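Local coordinates for protein (5-formylfuran-3-yl)methyl phosphate transaminase (Methanococcus jannaschii, PDB 2Z61) that catalyses pyridoxal phosphate-dependent transfer of an amino group from alanine to 4-(hydroxymethyl)-2-furancarboxaldehyde phosphate, making the precursor of the furan moiety of methanofuran, at residues F41-P46 with Y224-W229; R66-L71 with S259-L264; E70-I75 with D90-T95; K328-T333 with E362-F367. All blocks are in the same frame, centred on the assembly; numbering follows the deposited sequence.

Contact 1 (F41-P46 with Y224-W229); sequences FNTPKP and YAMTGW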
loop_
_atom_site.group_PDB
_atom_site.type_symbol
_atom_site.label_atom_id
_atom_site.label_comp_id
_atom_site.label_asym_id
_atom_site.label_seq_id
_atom_site.Cartn_x
_atom_site.Cartn_y
_atom_site.Cartn_z
ATOM N N PHE A 41 21.607 3.235 7.656
ATOM C CA PHE A 41 21.614 2.858 9.064
ATOM C C PHE A 41 20.538 1.816 9.335
ATOM O O PHE A 41 19.573 1.691 8.577
ATOM C CB PHE A 41 21.341 4.070 9.968
ATOM C CG PHE A 41 22.381 5.149 9.884
ATOM C CD1 PHE A 41 22.472 5.964 8.761
ATOM C CD2 PHE A 41 23.265 5.360 10.937
ATOM C CE1 PHE A 41 23.426 6.974 8.690
ATOM C CE2 PHE A 41 24.222 6.364 10.875
ATOM C CZ PHE A 41 24.305 7.175 9.749
ATOM N N ASN A 42 20.722 1.061 10.412
ATOM C CA ASN A 42 19.743 0.066 10.826
ATOM C C ASN A 42 18.656 0.800 11.586
ATOM O O ASN A 42 18.852 1.946 11.998
ATOM C CB ASN A 42 20.366 -0.933 11.799
ATOM C CG ASN A 42 21.313 -1.897 11.119
ATOM O OD1 ASN A 42 20.928 -2.624 10.201
ATOM N ND2 ASN A 42 22.559 -1.915 11.564
ATOM N N THR A 43 17.524 0.163 11.798
ATOM C CA THR A 43 16.536 0.838 12.619
ATOM C C THR A 43 16.971 0.880 14.080
ATOM O O THR A 43 17.463 -0.077 14.664
ATOM C CB THR A 43 15.166 0.162 12.544
ATOM O OG1 THR A 43 14.697 0.185 11.190
ATOM C CG2 THR A 43 14.170 0.877 13.446
ATOM N N PRO A 44 16.753 2.067 14.729
ATOM C CA PRO A 44 17.136 2.165 16.119
ATOM C C PRO A 44 16.659 0.987 16.965
ATOM O O PRO A 44 15.528 0.511 16.837
ATOM C CB PRO A 44 16.598 3.528 16.596
ATOM C CG PRO A 44 15.738 4.047 15.454
ATOM C CD PRO A 44 16.386 3.468 14.230
ATOM N N LYS A 45 17.555 0.535 17.842
ATOM C CA LYS A 45 17.324 -0.615 18.712
ATOM C C LYS A 45 16.008 -0.660 19.475
ATOM O O LYS A 45 15.321 -1.677 19.458
ATOM C CB LYS A 45 18.483 -0.762 19.706
ATOM C CG LYS A 45 18.506 -2.104 20.421
ATOM C CD LYS A 45 19.598 -2.154 21.481
ATOM C CE LYS A 45 19.669 -3.523 22.145
ATOM N NZ LYS A 45 20.200 -4.555 21.223
ATOM N N PRO A 46 15.648 0.423 20.180
ATOM C CA PRO A 46 14.376 0.357 20.902
ATOM C C PRO A 46 13.175 0.075 20.003
ATOM O O PRO A 46 12.187 -0.508 20.454
ATOM C CB PRO A 46 14.300 1.709 21.619
ATOM C CG PRO A 46 15.306 2.564 20.914
ATOM C CD PRO A 46 16.398 1.633 20.543
ATOM N N TYR A 224 13.920 7.890 10.809
ATOM C CA TYR A 224 14.153 6.761 11.713
ATOM C C TYR A 224 14.696 5.496 11.060
ATOM O O TYR A 224 14.831 4.458 11.714
ATOM C CB TYR A 224 12.871 6.412 12.463
ATOM C CG TYR A 224 12.312 7.570 13.247
ATOM C CD1 TYR A 224 11.526 8.538 12.624
ATOM C CD2 TYR A 224 12.609 7.728 14.600
ATOM C CE1 TYR A 224 11.053 9.635 13.320
ATOM C CE2 TYR A 224 12.141 8.827 15.308
ATOM C CZ TYR A 224 11.363 9.775 14.658
ATOM O OH TYR A 224 10.894 10.867 15.343
ATOM N N ALA A 225 15.002 5.577 9.771
ATOM C CA ALA A 225 15.526 4.426 9.052
ATOM C C ALA A 225 14.566 3.225 9.113
ATOM O O ALA A 225 14.967 2.112 9.481
ATOM C CB ALA A 225 16.893 4.042 9.622
ATOM N N MET A 226 13.304 3.461 8.758
ATOM C CA MET A 226 12.290 2.409 8.762
ATOM C C MET A 226 11.687 2.205 7.364
ATOM O O MET A 226 10.496 1.892 7.231
ATOM C CB MET A 226 11.182 2.756 9.766
ATOM C CG MET A 226 11.619 2.697 11.231
ATOM S SD MET A 226 10.364 3.313 12.384
ATOM C CE MET A 226 9.235 1.923 12.507
ATOM N N THR A 227 12.515 2.362 6.340
ATOM C CA THR A 227 12.052 2.222 4.960
ATOM C C THR A 227 11.254 0.948 4.692
ATOM O O THR A 227 10.142 0.999 4.168
ATOM C CB THR A 227 13.224 2.277 3.955
ATOM O OG1 THR A 227 14.156 1.228 4.244
ATOM C CG2 THR A 227 13.941 3.625 4.036
ATOM N N GLY A 228 11.813 -0.198 5.062
ATOM C CA GLY A 228 11.126 -1.461 4.828
ATOM C C GLY A 228 9.908 -1.740 5.696
ATOM O O GLY A 228 9.090 -2.578 5.337
ATOM N N TRP A 229 9.781 -1.056 6.834
ATOM C CA TRP A 229 8.637 -1.256 7.718
ATOM C C TRP A 229 7.337 -0.697 7.131
ATOM O O TRP A 229 6.245 -0.955 7.654
ATOM C CB TRP A 229 8.899 -0.615 9.089
ATOM C CG TRP A 229 10.095 -1.164 9.841
ATOM C CD1 TRP A 229 11.408 -1.087 9.464
ATOM C CD2 TRP A 229 10.092 -1.762 11.151
ATOM N NE1 TRP A 229 12.221 -1.576 10.460
ATOM C CE2 TRP A 229 11.443 -1.998 11.506
ATOM C CE3 TRP A 229 9.079 -2.117 12.059
ATOM C CZ2 TRP A 229 11.812 -2.571 12.737
ATOM C CZ3 TRP A 229 9.446 -2.688 13.287
ATOM C CH2 TRP A 229 10.805 -2.907 13.611
HETATM O O HOH W 1 16.790 0.633 8.151
#
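Tyr224 meets Pro44 and Thr43 through its backbone carbonyl: its O lies 3.1 Å from Pro44 CD and 4.0 Å from the methyl CG2 of Thr43, while its ring turns off to Phe220. Ala225 carries the polar centre. Its O receives the hydroxyl hydrogen of Thr43 over a short 2.6 Å from OG1. The donor stands tilted out of the carbonyl plane. A water, donating to both, bridges this same Ala225 O and the O of Phe41, so the alanine carbonyl is gripped twice. The methyl of Ala225 meanwhile rests against main chain, with CB 3.7 Å from Phe41 O and from Asn42 O. Met226 supplies an apolar neighbour, its CG 3.8 Å from Thr43 CG2; its CE lies over one face of the Trp229 indole, toward the rim. Trp229 then closes on the threonine: its NE1 gives a weak, bent bond of 3.1 Å to Thr43 OG1. Thr43 serves both sides because OG1 is anti to its carbonyl carbon (chi1 -61°), which turns the hydroxyl to Ala225 and Trp229 and leaves CG2 for Tyr224 and Met226. Thr60 of the second subunit packs on both Thr43 and Trp229, so the contact lies at the dimer interface. Lys222, which carries the pyridoxal phosphate, precedes Tyr224 by two residues. The arrangement thus ties the lead-in to helix 45-56 to the loop of the cofactor lysine, an active-site segment of this aminotransferase family.

Contact 2 (R66-L71 with S259-L264); sequences RGILEL and SQYAAL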
loop_
_atom_site.group_PDB
_atom_site.type_symbol
_atom_site.label_atom_id
_atom_site.label_comp_id
_atom_site.label_asym_id
_atom_site.label_seq_id
_atom_site.Cartn_x
_atom_site.Cartn_y
_atom_site.Cartn_z
ATOM N N ARG A 66 -7.510 3.938 10.672
ATOM C CA ARG A 66 -6.895 5.246 10.900
ATOM C C ARG A 66 -5.517 5.023 11.502
ATOM O O ARG A 66 -4.651 5.892 11.439
ATOM C CB ARG A 66 -7.721 6.079 11.886
ATOM C CG ARG A 66 -9.204 6.173 11.561
ATOM C CD ARG A 66 -9.977 6.778 12.734
ATOM N NE ARG A 66 -10.177 8.218 12.582
ATOM C CZ ARG A 66 -11.128 8.768 11.833
ATOM N NH1 ARG A 66 -11.981 8.005 11.166
ATOM N NH2 ARG A 66 -11.222 10.085 11.741
ATOM N N GLY A 67 -5.327 3.848 12.097
ATOM C CA GLY A 67 -4.062 3.533 12.741
ATOM C C GLY A 67 -4.307 3.554 14.238
ATOM O O GLY A 67 -5.133 4.334 14.717
ATOM N N ILE A 68 -3.608 2.711 14.988
ATOM C CA ILE A 68 -3.827 2.679 16.425
ATOM C C ILE A 68 -3.799 4.065 17.055
ATOM O O ILE A 68 -2.962 4.908 16.727
ATOM C CB ILE A 68 -2.831 1.738 17.143
ATOM C CG1 ILE A 68 -1.395 2.219 16.982
ATOM C CG2 ILE A 68 -2.967 0.338 16.566
ATOM C CD1 ILE A 68 -0.382 1.282 17.638
ATOM N N LEU A 69 -4.752 4.286 17.953
ATOM C CA LEU A 69 -4.915 5.560 18.639
ATOM C C LEU A 69 -3.666 5.998 19.391
ATOM O O LEU A 69 -3.299 7.171 19.361
ATOM C CB LEU A 69 -6.123 5.469 19.589
ATOM C CG LEU A 69 -6.704 6.743 20.215
ATOM C CD1 LEU A 69 -5.717 7.309 21.202
ATOM C CD2 LEU A 69 -7.049 7.765 19.122
ATOM N N GLU A 70 -2.999 5.061 20.051
ATOM C CA GLU A 70 -1.798 5.401 20.805
ATOM C C GLU A 70 -0.744 6.069 19.929
ATOM O O GLU A 70 -0.085 7.016 20.361
ATOM C CB GLU A 70 -1.186 4.156 21.456
ATOM C CG GLU A 70 -2.113 3.404 22.400
ATOM C CD GLU A 70 -3.364 2.877 21.709
ATOM O OE1 GLU A 70 -3.232 2.135 20.711
ATOM O OE2 GLU A 70 -4.480 3.202 22.170
ATOM N N LEU A 71 -0.575 5.572 18.704
ATOM C CA LEU A 71 0.421 6.140 17.795
ATOM C C LEU A 71 0.022 7.562 17.405
ATOM O O LEU A 71 0.816 8.491 17.510
ATOM C CB LEU A 71 0.545 5.293 16.527
ATOM C CG LEU A 71 1.935 5.114 15.902
ATOM C CD1 LEU A 71 1.768 4.912 14.403
ATOM C CD2 LEU A 71 2.832 6.305 16.180
ATOM N N SER A 259 4.712 -2.716 12.643
ATOM C CA SER A 259 5.363 -1.416 12.543
ATOM C C SER A 259 4.694 -0.397 13.459
ATOM O O SER A 259 5.364 0.326 14.194
ATOM C CB SER A 259 5.330 -0.907 11.100
ATOM O OG SER A 259 6.038 -1.776 10.235
ATOM N N GLN A 260 3.369 -0.337 13.399
ATOM C CA GLN A 260 2.623 0.607 14.224
ATOM C C GLN A 260 3.056 0.526 15.685
ATOM O O GLN A 260 3.453 1.533 16.276
ATOM C CB GLN A 260 1.113 0.360 14.099
ATOM C CG GLN A 260 0.530 0.739 12.728
ATOM C CD GLN A 260 -0.985 0.747 12.719
ATOM O OE1 GLN A 260 -1.613 1.566 13.390
ATOM N NE2 GLN A 260 -1.581 -0.165 11.957
ATOM N N TYR A 261 3.003 -0.674 16.263
ATOM C CA TYR A 261 3.404 -0.837 17.651
ATOM C C TYR A 261 4.872 -0.526 17.868
ATOM O O TYR A 261 5.233 0.087 18.866
ATOM C CB TYR A 261 3.087 -2.249 18.159
ATOM C CG TYR A 261 1.615 -2.427 18.444
ATOM C CD1 TYR A 261 0.778 -3.084 17.542
ATOM C CD2 TYR A 261 1.043 -1.879 19.592
ATOM C CE1 TYR A 261 -0.592 -3.185 17.772
ATOM C CE2 TYR A 261 -0.329 -1.974 19.832
ATOM C CZ TYR A 261 -1.138 -2.624 18.919
ATOM O OH TYR A 261 -2.497 -2.680 19.137
ATOM N N ALA A 262 5.716 -0.927 16.925
ATOM C CA ALA A 262 7.145 -0.678 17.040
ATOM C C ALA A 262 7.460 0.821 16.994
ATOM O O ALA A 262 8.344 1.304 17.706
ATOM C CB ALA A 262 7.885 -1.402 15.922
ATOM N N ALA A 263 6.732 1.553 16.161
ATOM C CA ALA A 263 6.947 2.989 16.002
ATOM C C ALA A 263 6.731 3.792 17.287
ATOM O O ALA A 263 7.284 4.884 17.437
ATOM C CB ALA A 263 6.043 3.531 14.890
ATOM N N LEU A 264 5.922 3.264 18.204
ATOM C CA LEU A 264 5.670 3.957 19.466
ATOM C C LEU A 264 6.995 4.254 20.166
ATOM O O LEU A 264 7.139 5.280 20.827
ATOM C CB LEU A 264 4.782 3.111 20.384
ATOM C CG LEU A 264 3.350 2.852 19.915
ATOM C CD1 LEU A 264 2.691 1.822 20.817
ATOM C CD2 LEU A 264 2.567 4.151 19.918
#
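Gln260 reaches from its helix to the backbone of Ile68 on a chain extended beyond CG, OE1 accepting the Ile68 N-H at 2.8 Å. The donor lies nearly along the C=O axis and the bond is fairly straight (157° at the hydrogen). Beside it, Gly67 CA comes within 3.2 Å of Gln260 OE1. Ile68 CG1 stands between the backbone N and the carbonyl carbon (chi1 63°), which carries the CD1 methyl over one face of the Tyr261 ring in a CH-pi contact, 4.0 Å from the centroid and only 14° off the normal. Farther along the segment, Leu264 CD2 presses on the backbone of Leu71, 3.6 Å from its CA, and touches CB of Glu70 at 4.1 Å. Second-shell bonds set the amide: Gln260 NE2 donates to Thr63 OG1 and Ala255 O, which fixes which end of the group faces Ile68. An alanine in place of Gln260 would probably leave the Ile68 N-H without its acceptor and Thr63 and Ala255 without their donor, with a gap beside Gly67. Ile68 is the N-cap residue of helix 69-82, so one buried amide, held at both ends amid apolar groups, is consistent with holding the start of that helix in place.

Contact 3 (E70-I75 with D90-T95); sequences ELREKI and DNIIIT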
loop_
_atom_site.group_PDB
_atom_site.type_symbol
_atom_site.label_atom_id
_atom_site.label_comp_id
_atom_site.label_asym_id
_atom_site.label_seq_id
_atom_site.Cartn_x
_atom_site.Cartn_y
_atom_site.Cartn_z
ATOM N N GLU A 70 -2.999 5.061 20.051
ATOM C CA GLU A 70 -1.798 5.401 20.805
ATOM C C GLU A 70 -0.744 6.069 19.929
ATOM O O GLU A 70 -0.085 7.016 20.361
ATOM C CB GLU A 70 -1.186 4.156 21.456
ATOM C CG GLU A 70 -2.113 3.404 22.400
ATOM C CD GLU A 70 -3.364 2.877 21.709
ATOM O OE1 GLU A 70 -3.232 2.135 20.711
ATOM O OE2 GLU A 70 -4.480 3.202 22.170
ATOM N N LEU A 71 -0.575 5.572 18.704
ATOM C CA LEU A 71 0.421 6.140 17.795
ATOM C C LEU A 71 0.022 7.562 17.405
ATOM O O LEU A 71 0.816 8.491 17.510
ATOM C CB LEU A 71 0.545 5.293 16.527
ATOM C CG LEU A 71 1.935 5.114 15.902
ATOM C CD1 LEU A 71 1.768 4.912 14.403
ATOM C CD2 LEU A 71 2.832 6.305 16.180
ATOM N N ARG A 72 -1.209 7.716 16.937
ATOM C CA ARG A 72 -1.699 9.022 16.533
ATOM C C ARG A 72 -1.570 10.046 17.668
ATOM O O ARG A 72 -1.313 11.222 17.422
ATOM C CB ARG A 72 -3.146 8.909 16.040
ATOM C CG ARG A 72 -3.270 8.076 14.766
ATOM C CD ARG A 72 -4.696 8.052 14.205
ATOM N NE ARG A 72 -5.547 7.069 14.873
ATOM C CZ ARG A 72 -6.705 7.363 15.457
ATOM N NH1 ARG A 72 -7.146 8.612 15.464
ATOM N NH2 ARG A 72 -7.432 6.406 16.019
ATOM N N GLU A 73 -1.729 9.597 18.908
ATOM C CA GLU A 73 -1.596 10.513 20.034
ATOM C C GLU A 73 -0.152 10.974 20.172
ATOM O O GLU A 73 0.105 12.161 20.355
ATOM C CB GLU A 73 -2.066 9.858 21.332
ATOM C CG GLU A 73 -3.557 9.574 21.351
ATOM C CD GLU A 73 -4.018 8.983 22.669
ATOM O OE1 GLU A 73 -3.336 8.070 23.182
ATOM O OE2 GLU A 73 -5.069 9.420 23.181
ATOM N N LYS A 74 0.791 10.041 20.071
ATOM C CA LYS A 74 2.202 10.391 20.168
ATOM C C LYS A 74 2.619 11.380 19.071
ATOM O O LYS A 74 3.349 12.336 19.335
ATOM C CB LYS A 74 3.066 9.133 20.085
ATOM C CG LYS A 74 3.007 8.255 21.327
ATOM C CD LYS A 74 3.650 8.933 22.524
ATOM C CE LYS A 74 3.354 8.176 23.813
ATOM N NZ LYS A 74 3.669 6.719 23.710
ATOM N N ILE A 75 2.162 11.155 17.843
ATOM C CA ILE A 75 2.515 12.052 16.745
ATOM C C ILE A 75 1.916 13.428 17.014
ATOM O O ILE A 75 2.547 14.458 16.774
ATOM C CB ILE A 75 1.994 11.519 15.393
ATOM C CG1 ILE A 75 2.786 10.264 15.002
ATOM C CG2 ILE A 75 2.115 12.606 14.318
ATOM C CD1 ILE A 75 2.222 9.513 13.800
ATOM N N ASP A 90 -7.652 12.521 15.558
ATOM C CA ASP A 90 -8.553 12.203 14.453
ATOM C C ASP A 90 -8.112 12.855 13.141
ATOM O O ASP A 90 -8.599 12.492 12.071
ATOM C CB ASP A 90 -9.987 12.648 14.777
ATOM C CG ASP A 90 -10.714 11.676 15.700
ATOM O OD1 ASP A 90 -10.640 10.449 15.463
ATOM O OD2 ASP A 90 -11.373 12.142 16.655
ATOM N N ASN A 91 -7.196 13.817 13.228
ATOM C CA ASN A 91 -6.697 14.512 12.042
ATOM C C ASN A 91 -5.485 13.805 11.452
ATOM O O ASN A 91 -4.818 14.337 10.569
ATOM C CB ASN A 91 -6.290 15.945 12.385
ATOM C CG ASN A 91 -7.453 16.796 12.815
ATOM O OD1 ASN A 91 -7.364 17.547 13.787
ATOM N ND2 ASN A 91 -8.564 16.683 12.093
ATOM N N ILE A 92 -5.212 12.602 11.943
ATOM C CA ILE A 92 -4.056 11.837 11.504
ATOM C C ILE A 92 -4.428 10.426 11.052
ATOM O O ILE A 92 -5.269 9.774 11.664
ATOM C CB ILE A 92 -3.030 11.714 12.661
ATOM C CG1 ILE A 92 -2.777 13.093 13.277
ATOM C CG2 ILE A 92 -1.735 11.080 12.164
ATOM C CD1 ILE A 92 -1.562 13.153 14.193
ATOM N N ILE A 93 -3.813 9.963 9.969
ATOM C CA ILE A 93 -4.047 8.601 9.504
ATOM C C ILE A 93 -2.703 7.927 9.260
ATOM O O ILE A 93 -1.800 8.509 8.648
ATOM C CB ILE A 93 -4.863 8.537 8.205
ATOM C CG1 ILE A 93 -6.287 9.031 8.454
ATOM C CG2 ILE A 93 -4.930 7.100 7.713
ATOM C CD1 ILE A 93 -7.230 8.767 7.289
ATOM N N ILE A 94 -2.564 6.704 9.764
ATOM C CA ILE A 94 -1.330 5.946 9.586
ATOM C C ILE A 94 -1.450 5.196 8.253
ATOM O O ILE A 94 -2.374 4.403 8.055
ATOM C CB ILE A 94 -1.135 4.926 10.735
ATOM C CG1 ILE A 94 -1.227 5.633 12.090
ATOM C CG2 ILE A 94 0.208 4.236 10.595
ATOM C CD1 ILE A 94 -0.323 6.864 12.239
ATOM N N THR A 95 -0.524 5.455 7.340
ATOM C CA THR A 95 -0.556 4.825 6.016
ATOM C C THR A 95 0.551 3.786 5.856
ATOM O O THR A 95 1.440 3.670 6.701
ATOM C CB THR A 95 -0.381 5.880 4.891
ATOM O OG1 THR A 95 0.824 6.626 5.117
ATOM C CG2 THR A 95 -1.547 6.843 4.868
#
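Arg72 and Ile92 bring their CA atoms to 6.2 Å where helix 70-75 crosses strand 92-95, the short axes approaching to 8.9 Å at an angle of 117°. Ile94 CD1 is the apolar hub, meeting Leu71 CD1 at 3.6 Å and Ile75 CD1 at 4.0 Å, and the aliphatic CG of Arg72 also touches it. Farther toward the strand's start, Ile92 CD1 packs on Ile75 CG2 at 3.7 Å. Arg72 runs out over the strand, its CD 3.1 Å from Ile92 O, and bends at chi3 (-82°), which swings the guanidinium toward the chain just ahead of the strand. NH1 donates to Pro89 O there, while NE donates to Gly67 O, just before the helix; the salt bridge from NH1 to Asp90 OD1 is long, 3.9 Å. A leucine at Arg72 would probably leave the carbonyls of Gly67 and Pro89 without these donors and the Asp90 carboxylate without this nearby charge. Ile93 faces the other way, toward helix 238-251, so both sides of the strand are covered. Strand 92-95 is outermost in the seven-stranded mixed sheet, and this layering of helices on a central sheet is characteristic of the large domain of fold-type I pyridoxal phosphate enzymes.

Contact 4 (K328-T333 with E362-F367); sequences KFVALT and ERIKEF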
loop_
_atom_site.group_PDB
_atom_site.type_symbol
_atom_site.label_atom_id
_atom_site.label_comp_id
_atom_site.label_asym_id
_atom_site.label_seq_id
_atom_site.Cartn_x
_atom_site.Cartn_y
_atom_site.Cartn_z
ATOM N N LYS A 328 35.542 4.294 -13.497
ATOM C CA LYS A 328 35.873 4.276 -12.077
ATOM C C LYS A 328 34.954 3.466 -11.170
ATOM O O LYS A 328 35.180 3.401 -9.960
ATOM C CB LYS A 328 35.976 5.709 -11.553
ATOM C CG LYS A 328 37.322 6.360 -11.829
ATOM C CD LYS A 328 37.611 6.477 -13.316
ATOM C CE LYS A 328 39.091 6.747 -13.556
ATOM N NZ LYS A 328 39.634 7.783 -12.633
ATOM N N PHE A 329 33.921 2.858 -11.744
ATOM C CA PHE A 329 32.994 2.042 -10.966
ATOM C C PHE A 329 32.282 2.849 -9.882
ATOM O O PHE A 329 32.106 2.375 -8.758
ATOM C CB PHE A 329 33.754 0.874 -10.326
ATOM C CG PHE A 329 34.712 0.187 -11.267
ATOM C CD1 PHE A 329 36.026 -0.061 -10.881
ATOM C CD2 PHE A 329 34.306 -0.191 -12.547
ATOM C CE1 PHE A 329 36.925 -0.671 -11.755
ATOM C CE2 PHE A 329 35.195 -0.803 -13.428
ATOM C CZ PHE A 329 36.508 -1.042 -13.030
ATOM N N VAL A 330 31.878 4.069 -10.227
ATOM C CA VAL A 330 31.172 4.949 -9.300
ATOM C C VAL A 330 29.774 5.249 -9.833
ATOM O O VAL A 330 29.612 5.866 -10.891
ATOM C CB VAL A 330 31.945 6.265 -9.092
ATOM C CG1 VAL A 330 31.150 7.214 -8.206
ATOM C CG2 VAL A 330 33.292 5.964 -8.454
ATOM N N ALA A 331 28.769 4.796 -9.091
ATOM C CA ALA A 331 27.371 4.972 -9.470
ATOM C C ALA A 331 26.760 6.295 -9.003
ATOM O O ALA A 331 26.655 6.561 -7.803
ATOM C CB ALA A 331 26.549 3.800 -8.933
ATOM N N LEU A 332 26.358 7.113 -9.970
ATOM C CA LEU A 332 25.737 8.410 -9.709
ATOM C C LEU A 332 24.412 8.453 -10.453
ATOM O O LEU A 332 24.210 7.714 -11.411
ATOM C CB LEU A 332 26.624 9.561 -10.211
ATOM C CG LEU A 332 27.900 9.906 -9.444
ATOM C CD1 LEU A 332 28.523 11.150 -10.046
ATOM C CD2 LEU A 332 27.579 10.138 -7.979
ATOM N N THR A 333 23.520 9.337 -10.021
ATOM C CA THR A 333 22.213 9.472 -10.646
ATOM C C THR A 333 22.147 10.685 -11.568
ATOM O O THR A 333 22.392 11.808 -11.137
ATOM C CB THR A 333 21.117 9.627 -9.583
ATOM O OG1 THR A 333 21.197 8.537 -8.652
ATOM C CG2 THR A 333 19.733 9.654 -10.240
ATOM N N GLU A 362 37.322 10.600 -4.406
ATOM C CA GLU A 362 38.697 10.585 -4.892
ATOM C C GLU A 362 38.755 10.073 -6.327
ATOM O O GLU A 362 39.452 10.644 -7.163
ATOM C CB GLU A 362 39.570 9.713 -3.986
ATOM C CG GLU A 362 40.035 10.409 -2.715
ATOM C CD GLU A 362 41.053 11.509 -2.983
ATOM O OE1 GLU A 362 40.728 12.475 -3.706
ATOM O OE2 GLU A 362 42.186 11.408 -2.466
ATOM N N ARG A 363 38.024 9.000 -6.610
ATOM C CA ARG A 363 38.001 8.438 -7.958
ATOM C C ARG A 363 37.516 9.487 -8.951
ATOM O O ARG A 363 38.092 9.647 -10.027
ATOM C CB ARG A 363 37.079 7.220 -8.021
ATOM C CG ARG A 363 37.562 6.020 -7.225
ATOM C CD ARG A 363 36.655 4.823 -7.460
ATOM N NE ARG A 363 37.028 3.673 -6.642
ATOM C CZ ARG A 363 36.391 2.505 -6.657
ATOM N NH1 ARG A 363 35.346 2.324 -7.452
ATOM N NH2 ARG A 363 36.801 1.519 -5.873
ATOM N N ILE A 364 36.455 10.202 -8.587
ATOM C CA ILE A 364 35.903 11.237 -9.453
ATOM C C ILE A 364 36.950 12.319 -9.711
ATOM O O ILE A 364 37.021 12.875 -10.805
ATOM C CB ILE A 364 34.640 11.876 -8.827
ATOM C CG1 ILE A 364 33.562 10.805 -8.629
ATOM C CG2 ILE A 364 34.118 12.993 -9.726
ATOM C CD1 ILE A 364 32.323 11.298 -7.915
ATOM N N LYS A 365 37.761 12.616 -8.700
ATOM C CA LYS A 365 38.807 13.618 -8.854
ATOM C C LYS A 365 39.838 13.104 -9.852
ATOM O O LYS A 365 40.417 13.879 -10.616
ATOM C CB LYS A 365 39.491 13.899 -7.513
ATOM C CG LYS A 365 40.585 14.958 -7.591
ATOM C CD LYS A 365 41.215 15.219 -6.231
ATOM C CE LYS A 365 42.271 16.317 -6.308
ATOM N NZ LYS A 365 42.903 16.584 -4.983
ATOM N N GLU A 366 40.061 11.793 -9.843
ATOM C CA GLU A 366 41.020 11.172 -10.751
ATOM C C GLU A 366 40.421 11.069 -12.152
ATOM O O GLU A 366 41.131 10.857 -13.133
ATOM C CB GLU A 366 41.394 9.775 -10.251
ATOM C CG GLU A 366 41.996 9.754 -8.857
ATOM C CD GLU A 366 42.531 8.387 -8.473
ATOM O OE1 GLU A 366 41.765 7.402 -8.555
ATOM O OE2 GLU A 366 43.715 8.297 -8.084
ATOM N N PHE A 367 39.105 11.224 -12.232
ATOM C CA PHE A 367 38.390 11.151 -13.498
ATOM C C PHE A 367 38.370 12.508 -14.193
ATOM O O PHE A 367 38.353 12.590 -15.422
ATOM C CB PHE A 367 36.954 10.685 -13.252
ATOM C CG PHE A 367 36.093 10.678 -14.482
ATOM C CD1 PHE A 367 36.305 9.745 -15.490
ATOM C CD2 PHE A 367 35.069 11.607 -14.633
ATOM C CE1 PHE A 367 35.506 9.736 -16.634
ATOM C CE2 PHE A 367 34.267 11.608 -15.772
ATOM C CZ PHE A 367 34.485 10.672 -16.774
#
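The C-terminal helix 354-368 packs here on the turn from helix 317-328 into strand 330-331, in the smaller domain of the aminotransferase fold; that strand pairs in parallel with 32-33. Arg363 faces Lys328 across the join, and its NH1 donates to Lys328 O at 2.7 Å. The donor lies in the carbonyl plane, with a C=O...N angle of 159°, but the oxygen sits about 30° out of the guanidinium plane and the bond is bent at the hydrogen. An arm extended from CG to NE carries the group there, and NH1 also gives a weak bond to Lys30 O. The partial negative charge of the C-terminal end of helix 317-328 would probably favour the guanidinium there. Phe329 leaves the helix with positive phi (61°), its CB 3.6 Å from Arg363 NH1. Nearer the helix along the same side chain, Arg363 CD touches Val330 CG2 at 3.7 Å. Val330 CG1 and Leu332 CD1 converge on Ile364, with Leu332 CD1 4.4 Å from Ile364 CD1. The Lys328 chain runs antiparallel to that of Arg363, its CG 3.9 Å from Arg363 CB. Bends at chi2 and chi4 take it on to the helix backbone, where Lys328 NZ ends 3.5 Å from Glu366 O.

In the fold
Contacts 2 and 3 are both buried, share Glu70 and Leu71 and use helix 69-82, their centres about 7 Å apart; the first secures its start, the second packs it on the face of an outermost strand. A backbone bond between Arg66 O and Ile94 N joins them. Contact 1, also buried, touches contact 2 through Trp229 O and Ser259 OG, and differs in its bridging water and in bordering the second subunit. Contact 4 stands apart, its centre about 42 Å from that of contact 2, across the chain's centre and only partly buried. Contact 3 is chiefly aliphatic, whereas contacts 1, 2 and 4 each set a side-chain bond to backbone within apolar packing: from a hydroxyl, to an amide and from a guanidinium.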